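Local coordinates for protein KLLA0F20702p (Kluyveromyces lactis, PDB 5Y5A) that probably acts as the Est1 subunit of yeast telomerase, whose binding to Cdc13 is thought to bring the enzyme to chromosome ends, at residues 129-134 / 193-198; 322-327 / 392-397; 409-414 / 454-459. One frame throughout, in Å; residues are numbered along the deposited sequence.

Contact 1. Residues 129-134 / 193-198; sequences QIHKLY and LYIGCS
Tyr134 offers one face of its ring to CB of Tyr194 where segments 129-134 and 193-198, on helices 113-144 and 179-206, lie antiparallel in the Est1 region whose sequence family belongs to the TPR clan of helical repeats. The segment axes approach to 9.5 Å with 164° between their directions, and side-chain packing rather than hydrogen bonding joins them.

The aromatic contacts lie on one side. Tyr194 CB sits 3.7 Å from the centroid of the Tyr134 ring, a CH-pi contact displaced toward the rim near CZ. The two rings are tilted by 39°, with CD2 of Tyr194 3.8 Å from CE1 of Tyr134. Tyrosine suits these buried places because each hydroxyl has a partner on helix 78-105: Tyr134 OH bonds to His90 ND1 and Tyr194 OH to Asp83 OD1.

The aliphatic part belongs to Ile195, whose branched chain serves two neighbours at once. Its CG1 lies 3.6 Å from CB of Tyr134, and its CG2 is 3.9 Å from CD2 of His131. The histidine has CG anti to its backbone N (chi1 -176°), and from there CD2 and NE2 lie beside the isoleucine; Tyr223 of helix 218-230 touches both residues.

Ser198 is small enough to face Ile130 CG2, and its OG donates within its own helix to Tyr194 O at 2.6 Å, a carbonyl that also accepts Ser198 N.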
loop_
_atom_site.group_PDB
_atom_site.type_symbol
_atom_site.label_atom_id
_atom_site.label_comp_id
_atom_site.label_asym_id
_atom_site.label_seq_id
_atom_site.Cartn_x
_atom_site.Cartn_y
_atom_site.Cartn_z
ATOM N N GLN A 129 -19.632 -1.391 -22.532
ATOM C CA GLN A 129 -19.198 -0.175 -23.213
ATOM C C GLN A 129 -18.194 0.589 -22.361
ATOM O O GLN A 129 -17.150 1.025 -22.850
ATOM C CB GLN A 129 -20.395 0.715 -23.547
ATOM C CG GLN A 129 -21.232 0.188 -24.698
ATOM C CD GLN A 129 -20.382 -0.135 -25.912
ATOM O OE1 GLN A 129 -19.695 0.735 -26.451
ATOM N NE2 GLN A 129 -20.408 -1.394 -26.337
ATOM N N ILE A 130 -18.531 0.742 -21.084
ATOM C CA ILE A 130 -17.666 1.397 -20.118
ATOM C C ILE A 130 -16.311 0.719 -20.086
ATOM O O ILE A 130 -15.273 1.377 -20.145
ATOM C CB ILE A 130 -18.279 1.372 -18.708
ATOM C CG1 ILE A 130 -19.604 2.137 -18.699
ATOM C CG2 ILE A 130 -17.304 1.957 -17.689
ATOM C CD1 ILE A 130 -20.316 2.094 -17.371
ATOM N N HIS A 131 -16.332 -0.603 -20.000
ATOM C CA HIS A 131 -15.100 -1.371 -19.966
ATOM C C HIS A 131 -14.308 -1.184 -21.253
ATOM O O HIS A 131 -13.080 -1.120 -21.230
ATOM C CB HIS A 131 -15.391 -2.853 -19.745
ATOM C CG HIS A 131 -14.160 -3.689 -19.613
ATOM N ND1 HIS A 131 -13.603 -4.367 -20.677
ATOM C CD2 HIS A 131 -13.364 -3.942 -18.547
ATOM C CE1 HIS A 131 -12.522 -5.007 -20.269
ATOM N NE2 HIS A 131 -12.355 -4.767 -18.980
ATOM N N LYS A 132 -15.019 -1.087 -22.372
ATOM C CA LYS A 132 -14.374 -0.954 -23.672
ATOM C C LYS A 132 -13.674 0.385 -23.826
ATOM O O LYS A 132 -12.607 0.450 -24.422
ATOM C CB LYS A 132 -15.383 -1.141 -24.806
ATOM C CG LYS A 132 -15.559 -2.590 -25.226
ATOM C CD LYS A 132 -16.563 -2.737 -26.357
ATOM C CE LYS A 132 -16.805 -4.207 -26.679
ATOM N NZ LYS A 132 -17.837 -4.394 -27.736
ATOM N N LEU A 133 -14.267 1.448 -23.293
ATOM C CA LEU A 133 -13.663 2.774 -23.387
ATOM C C LEU A 133 -12.247 2.793 -22.805
ATOM O O LEU A 133 -11.336 3.405 -23.365
ATOM C CB LEU A 133 -14.532 3.804 -22.675
ATOM C CG LEU A 133 -14.063 5.256 -22.768
ATOM C CD1 LEU A 133 -14.183 5.773 -24.186
ATOM C CD2 LEU A 133 -14.873 6.118 -21.838
ATOM N N TYR A 134 -12.058 2.100 -21.691
ATOM C CA TYR A 134 -10.761 2.088 -21.026
ATOM C C TYR A 134 -9.792 1.091 -21.642
ATOM O O TYR A 134 -8.613 1.395 -21.819
ATOM C CB TYR A 134 -10.936 1.788 -19.542
ATOM C CG TYR A 134 -11.649 2.893 -18.808
ATOM C CD1 TYR A 134 -11.118 4.179 -18.768
ATOM C CD2 TYR A 134 -12.851 2.656 -18.159
ATOM C CE1 TYR A 134 -11.769 5.197 -18.104
ATOM C CE2 TYR A 134 -13.508 3.669 -17.488
ATOM C CZ TYR A 134 -12.964 4.935 -17.466
ATOM O OH TYR A 134 -13.614 5.943 -16.799
ATOM N N LEU A 193 -6.825 1.645 -13.497
ATOM C CA LEU A 193 -7.513 2.092 -12.284
ATOM C C LEU A 193 -9.033 2.065 -12.435
ATOM O O LEU A 193 -9.743 1.585 -11.550
ATOM C CB LEU A 193 -7.070 3.506 -11.891
ATOM C CG LEU A 193 -7.778 4.115 -10.668
ATOM C CD1 LEU A 193 -7.462 3.342 -9.384
ATOM C CD2 LEU A 193 -7.430 5.588 -10.489
ATOM N N TYR A 194 -9.537 2.579 -13.548
ATOM C CA TYR A 194 -10.977 2.733 -13.693
ATOM C C TYR A 194 -11.649 1.449 -14.179
ATOM O O TYR A 194 -12.843 1.243 -13.964
ATOM C CB TYR A 194 -11.291 3.903 -14.622
ATOM C CG TYR A 194 -10.849 5.222 -14.035
ATOM C CD1 TYR A 194 -11.145 5.546 -12.714
ATOM C CD2 TYR A 194 -10.112 6.136 -14.786
ATOM C CE1 TYR A 194 -10.730 6.753 -12.157
ATOM C CE2 TYR A 194 -9.692 7.343 -14.240
ATOM C CZ TYR A 194 -10.004 7.646 -12.927
ATOM O OH TYR A 194 -9.595 8.844 -12.384
ATOM N N ILE A 195 -10.885 0.580 -14.824
ATOM C CA ILE A 195 -11.374 -0.766 -15.079
ATOM C C ILE A 195 -11.573 -1.442 -13.723
ATOM O O ILE A 195 -12.604 -2.068 -13.483
ATOM C CB ILE A 195 -10.408 -1.578 -15.968
ATOM C CG1 ILE A 195 -10.566 -1.162 -17.433
ATOM C CG2 ILE A 195 -10.667 -3.064 -15.829
ATOM C CD1 ILE A 195 -9.601 -1.842 -18.375
ATOM N N GLY A 196 -10.591 -1.276 -12.834
ATOM C CA GLY A 196 -10.655 -1.825 -11.487
ATOM C C GLY A 196 -11.902 -1.403 -10.729
ATOM O O GLY A 196 -12.667 -2.248 -10.252
ATOM N N CYS A 197 -12.114 -0.093 -10.630
ATOM C CA CYS A 197 -13.308 0.451 -9.983
ATOM C C CYS A 197 -14.599 -0.069 -10.600
ATOM O O CYS A 197 -15.538 -0.405 -9.883
ATOM C CB CYS A 197 -13.317 1.974 -10.053
ATOM S SG CYS A 197 -11.895 2.774 -9.306
ATOM N N SER A 198 -14.647 -0.107 -11.930
ATOM C CA SER A 198 -15.839 -0.560 -12.641
ATOM C C SER A 198 -16.138 -2.012 -12.298
ATOM O O SER A 198 -17.279 -2.367 -12.024
ATOM C CB SER A 198 -15.665 -0.404 -14.151
ATOM O OG SER A 198 -15.379 0.939 -14.486
#

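Contact 2. Residues 322-327 / 392-397; sequences GSHIFP and TKFLEF
His324 lays its imidazole on the ring of Phe394 in an offset stack, and this stacking takes the place of any hydrogen bond between the two segments. The planes are only 17° from parallel and the centroids 4.7 Å apart. CG of His324 comes to 3.4 Å from CD1 of Phe394, so the overlap falls toward the rims. The methylene joins in: His324 CB stands 3.8 Å from the centroid of the Phe394 ring, a CH-pi contact over the face.

Phe397, one turn further along its helix, lies on the same side of the imidazole plane as Phe394. Its ring is slid well off the histidine, and the closest meeting is its CB with His324 CE1 at 3.8 Å. Histidine fits here because it is flat enough to stack yet keeps a ring nitrogen for a hydrogen bond: ND1 is bonded to Leu320 O one turn back, which probably limits rotation of the ring. Ile325 adds a looser aliphatic touch, CG1 lying 4.3 Å from Phe394 CE2, and also rests on Phe275 of helix 271-279. Together His324, Phe394 and Phe397 make an aromatic cluster, joining the end of short helix 318-325 to long helix 385-410 within the mainly helical Est1 DNA/RNA-binding family region.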
loop_
_atom_site.group_PDB
_atom_site.type_symbol
_atom_site.label_atom_id
_atom_site.label_comp_id
_atom_site.label_asym_id
_atom_site.label_seq_id
_atom_site.Cartn_x
_atom_site.Cartn_y
_atom_site.Cartn_z
ATOM N N GLY A 322 -5.696 2.743 16.668
ATOM C CA GLY A 322 -6.852 3.613 16.825
ATOM C C GLY A 322 -6.798 4.446 18.094
ATOM O O GLY A 322 -7.048 5.654 18.067
ATOM N N SER A 323 -6.453 3.802 19.204
ATOM C CA SER A 323 -6.445 4.475 20.496
ATOM C C SER A 323 -5.343 5.535 20.610
ATOM O O SER A 323 -5.473 6.482 21.380
ATOM C CB SER A 323 -6.302 3.458 21.621
ATOM O OG SER A 323 -4.989 2.926 21.666
ATOM N N HIS A 324 -4.264 5.386 19.851
ATOM C CA HIS A 324 -3.217 6.407 19.857
ATOM C C HIS A 324 -3.591 7.600 18.979
ATOM O O HIS A 324 -3.424 8.756 19.382
ATOM C CB HIS A 324 -1.881 5.817 19.406
ATOM C CG HIS A 324 -1.147 5.104 20.497
ATOM N ND1 HIS A 324 -1.116 3.730 20.603
ATOM C CD2 HIS A 324 -0.434 5.579 21.544
ATOM C CE1 HIS A 324 -0.403 3.389 21.663
ATOM N NE2 HIS A 324 0.019 4.493 22.251
ATOM N N ILE A 325 -4.101 7.326 17.783
ATOM C CA ILE A 325 -4.484 8.402 16.875
ATOM C C ILE A 325 -5.805 9.056 17.293
ATOM O O ILE A 325 -5.911 10.276 17.321
ATOM C CB ILE A 325 -4.589 7.897 15.425
ATOM C CG1 ILE A 325 -3.263 7.242 15.011
ATOM C CG2 ILE A 325 -4.937 9.042 14.482
ATOM C CD1 ILE A 325 -3.136 6.990 13.509
ATOM N N PHE A 326 -6.793 8.238 17.637
ATOM C CA PHE A 326 -8.121 8.728 17.997
ATOM C C PHE A 326 -8.514 8.313 19.417
ATOM O O PHE A 326 -9.435 7.511 19.591
ATOM C CB PHE A 326 -9.167 8.197 17.006
ATOM C CG PHE A 326 -8.834 8.463 15.558
ATOM C CD1 PHE A 326 -9.071 9.715 14.992
ATOM C CD2 PHE A 326 -8.311 7.459 14.758
ATOM C CE1 PHE A 326 -8.779 9.967 13.660
ATOM C CE2 PHE A 326 -8.022 7.705 13.422
ATOM C CZ PHE A 326 -8.257 8.966 12.871
ATOM N N PRO A 327 -7.827 8.858 20.436
ATOM C CA PRO A 327 -8.012 8.382 21.816
ATOM C C PRO A 327 -9.457 8.447 22.314
ATOM O O PRO A 327 -9.904 7.518 22.994
ATOM C CB PRO A 327 -7.116 9.325 22.635
ATOM C CG PRO A 327 -6.963 10.549 21.787
ATOM C CD PRO A 327 -6.915 10.015 20.375
ATOM N N THR A 392 4.950 10.846 21.843
ATOM C CA THR A 392 6.029 10.015 22.380
ATOM C C THR A 392 5.512 8.637 22.817
ATOM O O THR A 392 6.175 7.609 22.600
ATOM C CB THR A 392 6.717 10.721 23.569
ATOM O OG1 THR A 392 7.270 11.958 23.118
ATOM C CG2 THR A 392 7.828 9.867 24.168
ATOM N N LYS A 393 4.325 8.618 23.421
ATOM C CA LYS A 393 3.702 7.363 23.847
ATOM C C LYS A 393 3.456 6.423 22.660
ATOM O O LYS A 393 3.592 5.207 22.791
ATOM C CB LYS A 393 2.379 7.630 24.578
ATOM C CG LYS A 393 2.521 8.215 25.973
ATOM C CD LYS A 393 3.161 7.219 26.915
ATOM C CE LYS A 393 3.238 7.764 28.331
ATOM N NZ LYS A 393 3.852 6.763 29.246
ATOM N N PHE A 394 3.095 6.985 21.508
ATOM C CA PHE A 394 2.840 6.171 20.316
ATOM C C PHE A 394 4.148 5.577 19.807
ATOM O O PHE A 394 4.217 4.403 19.460
ATOM C CB PHE A 394 2.164 6.994 19.206
ATOM C CG PHE A 394 1.597 6.151 18.074
ATOM C CD1 PHE A 394 1.396 4.782 18.231
ATOM C CD2 PHE A 394 1.278 6.729 16.852
ATOM C CE1 PHE A 394 0.877 4.006 17.199
ATOM C CE2 PHE A 394 0.759 5.957 15.804
ATOM C CZ PHE A 394 0.560 4.594 15.982
ATOM N N LEU A 395 5.179 6.409 19.761
ATOM C CA LEU A 395 6.494 6.002 19.288
ATOM C C LEU A 395 7.051 4.896 20.190
ATOM O O LEU A 395 7.659 3.936 19.713
ATOM C CB LEU A 395 7.424 7.216 19.250
ATOM C CG LEU A 395 8.574 7.289 18.244
ATOM C CD1 LEU A 395 8.138 6.864 16.856
ATOM C CD2 LEU A 395 9.107 8.710 18.217
ATOM N N GLU A 396 6.808 5.024 21.492
ATOM C CA GLU A 396 7.209 4.002 22.453
ATOM C C GLU A 396 6.542 2.671 22.139
ATOM O O GLU A 396 7.206 1.637 22.135
ATOM C CB GLU A 396 6.866 4.425 23.883
ATOM C CG GLU A 396 7.787 5.483 24.460
ATOM C CD GLU A 396 7.338 5.964 25.824
ATOM O OE1 GLU A 396 6.305 5.462 26.317
ATOM O OE2 GLU A 396 8.016 6.844 26.399
ATOM N N PHE A 397 5.231 2.703 21.887
ATOM C CA PHE A 397 4.492 1.493 21.544
ATOM C C PHE A 397 5.044 0.888 20.264
ATOM O O PHE A 397 5.183 -0.324 20.144
ATOM C CB PHE A 397 2.987 1.771 21.373
ATOM C CG PHE A 397 2.244 0.625 20.747
ATOM C CD1 PHE A 397 2.039 -0.554 21.457
ATOM C CD2 PHE A 397 1.784 0.707 19.440
ATOM C CE1 PHE A 397 1.371 -1.637 20.877
ATOM C CE2 PHE A 397 1.118 -0.360 18.850
ATOM C CZ PHE A 397 0.909 -1.541 19.570
#

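Contact 3. Residues 409-414 / 454-459; sequences VIMKEF and VNLTNE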
loop_
_atom_site.group_PDB
_atom_site.type_symbol
_atom_site.label_atom_id
_atom_site.label_comp_id
_atom_site.label_asym_id
_atom_site.label_seq_id
_atom_site.Cartn_x
_atom_site.Cartn_y
_atom_site.Cartn_z
ATOM N N VAL A 409 10.922 -13.085 17.105
ATOM C CA VAL A 409 10.717 -13.628 15.763
ATOM C C VAL A 409 11.996 -13.646 14.923
ATOM O O VAL A 409 12.497 -14.716 14.587
ATOM C CB VAL A 409 9.611 -12.856 14.989
ATOM C CG1 VAL A 409 9.349 -13.521 13.656
ATOM C CG2 VAL A 409 8.325 -12.801 15.805
ATOM N N ILE A 410 12.520 -12.472 14.590
ATOM C CA ILE A 410 13.682 -12.384 13.712
ATOM C C ILE A 410 14.892 -13.093 14.327
ATOM O O ILE A 410 15.634 -13.773 13.620
ATOM C CB ILE A 410 14.040 -10.915 13.385
ATOM C CG1 ILE A 410 12.818 -10.178 12.816
ATOM C CG2 ILE A 410 15.187 -10.856 12.396
ATOM C CD1 ILE A 410 13.049 -8.677 12.547
ATOM N N MET A 411 15.071 -12.971 15.643
ATOM C CA MET A 411 16.178 -13.650 16.322
ATOM C C MET A 411 16.075 -15.166 16.203
ATOM O O MET A 411 17.093 -15.864 16.239
ATOM C CB MET A 411 16.244 -13.255 17.805
ATOM C CG MET A 411 16.893 -11.902 18.071
ATOM S SD MET A 411 18.648 -11.870 17.690
ATOM C CE MET A 411 19.309 -12.746 19.106
ATOM N N LYS A 412 14.854 -15.674 16.061
ATOM C CA LYS A 412 14.657 -17.118 15.915
ATOM C C LYS A 412 14.689 -17.548 14.449
ATOM O O LYS A 412 14.604 -18.736 14.154
ATOM C CB LYS A 412 13.332 -17.567 16.548
ATOM C CG LYS A 412 13.139 -17.153 18.003
ATOM C CD LYS A 412 12.035 -17.976 18.678
ATOM C CE LYS A 412 11.647 -17.383 20.033
ATOM N NZ LYS A 412 10.625 -18.207 20.745
ATOM N N GLU A 413 14.812 -16.592 13.530
ATOM C CA GLU A 413 14.716 -16.916 12.107
ATOM C C GLU A 413 15.746 -16.234 11.200
ATOM O O GLU A 413 15.569 -16.208 9.982
ATOM C CB GLU A 413 13.315 -16.567 11.593
ATOM C CG GLU A 413 12.181 -17.289 12.301
ATOM C CD GLU A 413 12.185 -18.784 12.045
ATOM O OE1 GLU A 413 11.571 -19.532 12.842
ATOM O OE2 GLU A 413 12.792 -19.212 11.039
ATOM N N PHE A 414 16.828 -15.708 11.766
ATOM C CA PHE A 414 17.751 -14.914 10.955
ATOM C C PHE A 414 18.530 -15.777 9.964
ATOM O O PHE A 414 19.134 -15.242 9.037
ATOM C CB PHE A 414 18.715 -14.109 11.839
ATOM C CG PHE A 414 19.642 -14.955 12.675
ATOM C CD1 PHE A 414 20.843 -15.420 12.153
ATOM C CD2 PHE A 414 19.318 -15.269 13.986
ATOM C CE1 PHE A 414 21.693 -16.187 12.918
ATOM C CE2 PHE A 414 20.164 -16.041 14.756
ATOM C CZ PHE A 414 21.351 -16.505 14.221
ATOM N N VAL A 454 21.664 -4.902 18.779
ATOM C CA VAL A 454 22.958 -5.464 19.167
ATOM C C VAL A 454 22.942 -6.996 19.111
ATOM O O VAL A 454 23.856 -7.618 18.551
ATOM C CB VAL A 454 23.355 -4.993 20.585
ATOM C CG1 VAL A 454 24.413 -5.916 21.192
ATOM C CG2 VAL A 454 23.824 -3.531 20.546
ATOM N N ASN A 455 21.899 -7.600 19.680
ATOM C CA ASN A 455 21.743 -9.062 19.662
ATOM C C ASN A 455 21.629 -9.596 18.243
ATOM O O ASN A 455 22.258 -10.591 17.896
ATOM C CB ASN A 455 20.511 -9.498 20.459
ATOM C CG ASN A 455 20.651 -9.235 21.935
ATOM O OD1 ASN A 455 21.760 -9.063 22.440
ATOM N ND2 ASN A 455 19.527 -9.201 22.643
ATOM N N LEU A 456 20.827 -8.916 17.425
ATOM C CA LEU A 456 20.628 -9.322 16.041
ATOM C C LEU A 456 21.918 -9.153 15.249
ATOM O O LEU A 456 22.336 -10.054 14.528
ATOM C CB LEU A 456 19.495 -8.512 15.386
ATOM C CG LEU A 456 19.173 -8.977 13.968
ATOM C CD1 LEU A 456 18.760 -10.452 14.000
ATOM C CD2 LEU A 456 18.090 -8.119 13.326
ATOM N N THR A 457 22.550 -7.993 15.399
ATOM C CA THR A 457 23.779 -7.710 14.673
ATOM C C THR A 457 24.855 -8.724 15.056
ATOM O O THR A 457 25.561 -9.230 14.183
ATOM C CB THR A 457 24.267 -6.267 14.931
ATOM O OG1 THR A 457 23.181 -5.355 14.713
ATOM C CG2 THR A 457 25.408 -5.898 13.992
ATOM N N ASN A 458 24.960 -9.046 16.347
ATOM C CA ASN A 458 25.945 -10.036 16.800
ATOM C C ASN A 458 25.698 -11.423 16.207
ATOM O O ASN A 458 26.652 -12.137 15.883
ATOM C CB ASN A 458 25.974 -10.132 18.338
ATOM C CG ASN A 458 26.738 -8.972 18.989
ATOM O OD1 ASN A 458 27.483 -8.262 18.326
ATOM N ND2 ASN A 458 26.554 -8.789 20.295
ATOM N N GLU A 459 24.430 -11.815 16.066
ATOM C CA GLU A 459 24.114 -13.101 15.425
ATOM C C GLU A 459 24.486 -13.049 13.946
ATOM O O GLU A 459 24.988 -14.014 13.386
ATOM C CB GLU A 459 22.629 -13.457 15.570
ATOM C CG GLU A 459 22.160 -13.688 16.999
ATOM C CD GLU A 459 22.860 -14.859 17.655
ATOM O OE1 GLU A 459 23.128 -14.786 18.874
ATOM O OE2 GLU A 459 23.145 -15.852 16.955
#
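Met411 pushes the tip of its side chain against the surface of helix 447-462, between Asn455 and Glu459. Its SD lies 3.6 Å from CA of Leu456, while the terminal CE settles in the shallow hollow between two side chains one turn apart, 3.7 Å from Asn455 CB and equally 3.7 Å from Glu459 CG. An unbranched, flexible methionine suits this surface, since its chain can bend at both chi2 and chi3 to follow it.

The matching bump from the other side is Leu456. Its CD1 packs against Ile410 CG2 at 3.9 Å and Met411 SD at 4.0 Å. Phe414 CB completes the surround, 4.2 Å from the same Leu456 CD1. Here, in the helical Est1 DNA/RNA-binding family region, segment 409-414, which follows on from the body of helix 385-410, packs against helix 447-462, with Ala426 of helix 421-433 also touching Leu456.

Phe414 forms the flat wall. Its chi1 of 64° puts CG on the side where the ring meets Glu459, and one ring face receives Glu459 CB, 3.8 Å from the centroid in a CH-pi contact. The carboxylate, turned 47° from the ring plane, brings OE2 to 3.3 Å from Phe414 CZ. An alanine in place of Phe414 would probably open a gap beside Glu459, whose CB would lose the ring that covers it. Ile410 O lies in the plane of this ring, at its edge.

In the fold
The three contacts follow one another along the chain, each closing before the next opens. Contact 1 belongs to the Est1 region related to the TPR clan and lies across the centre of the chain from the other two, its centre about 40 Å from that of contact 2 and about 48 Å from that of contact 3. Contacts 2 and 3 both fall in the Est1 DNA/RNA-binding region, with centres about 27 Å apart. They share helix 385-410, which meets helix 318-325 in contact 2 and, further along the chain, helix 447-462 in contact 3. None touches another; contact 1 pairs helices 113-144 and 179-206, whereas helix 385-410 takes part in both of the others in this largely helical protein.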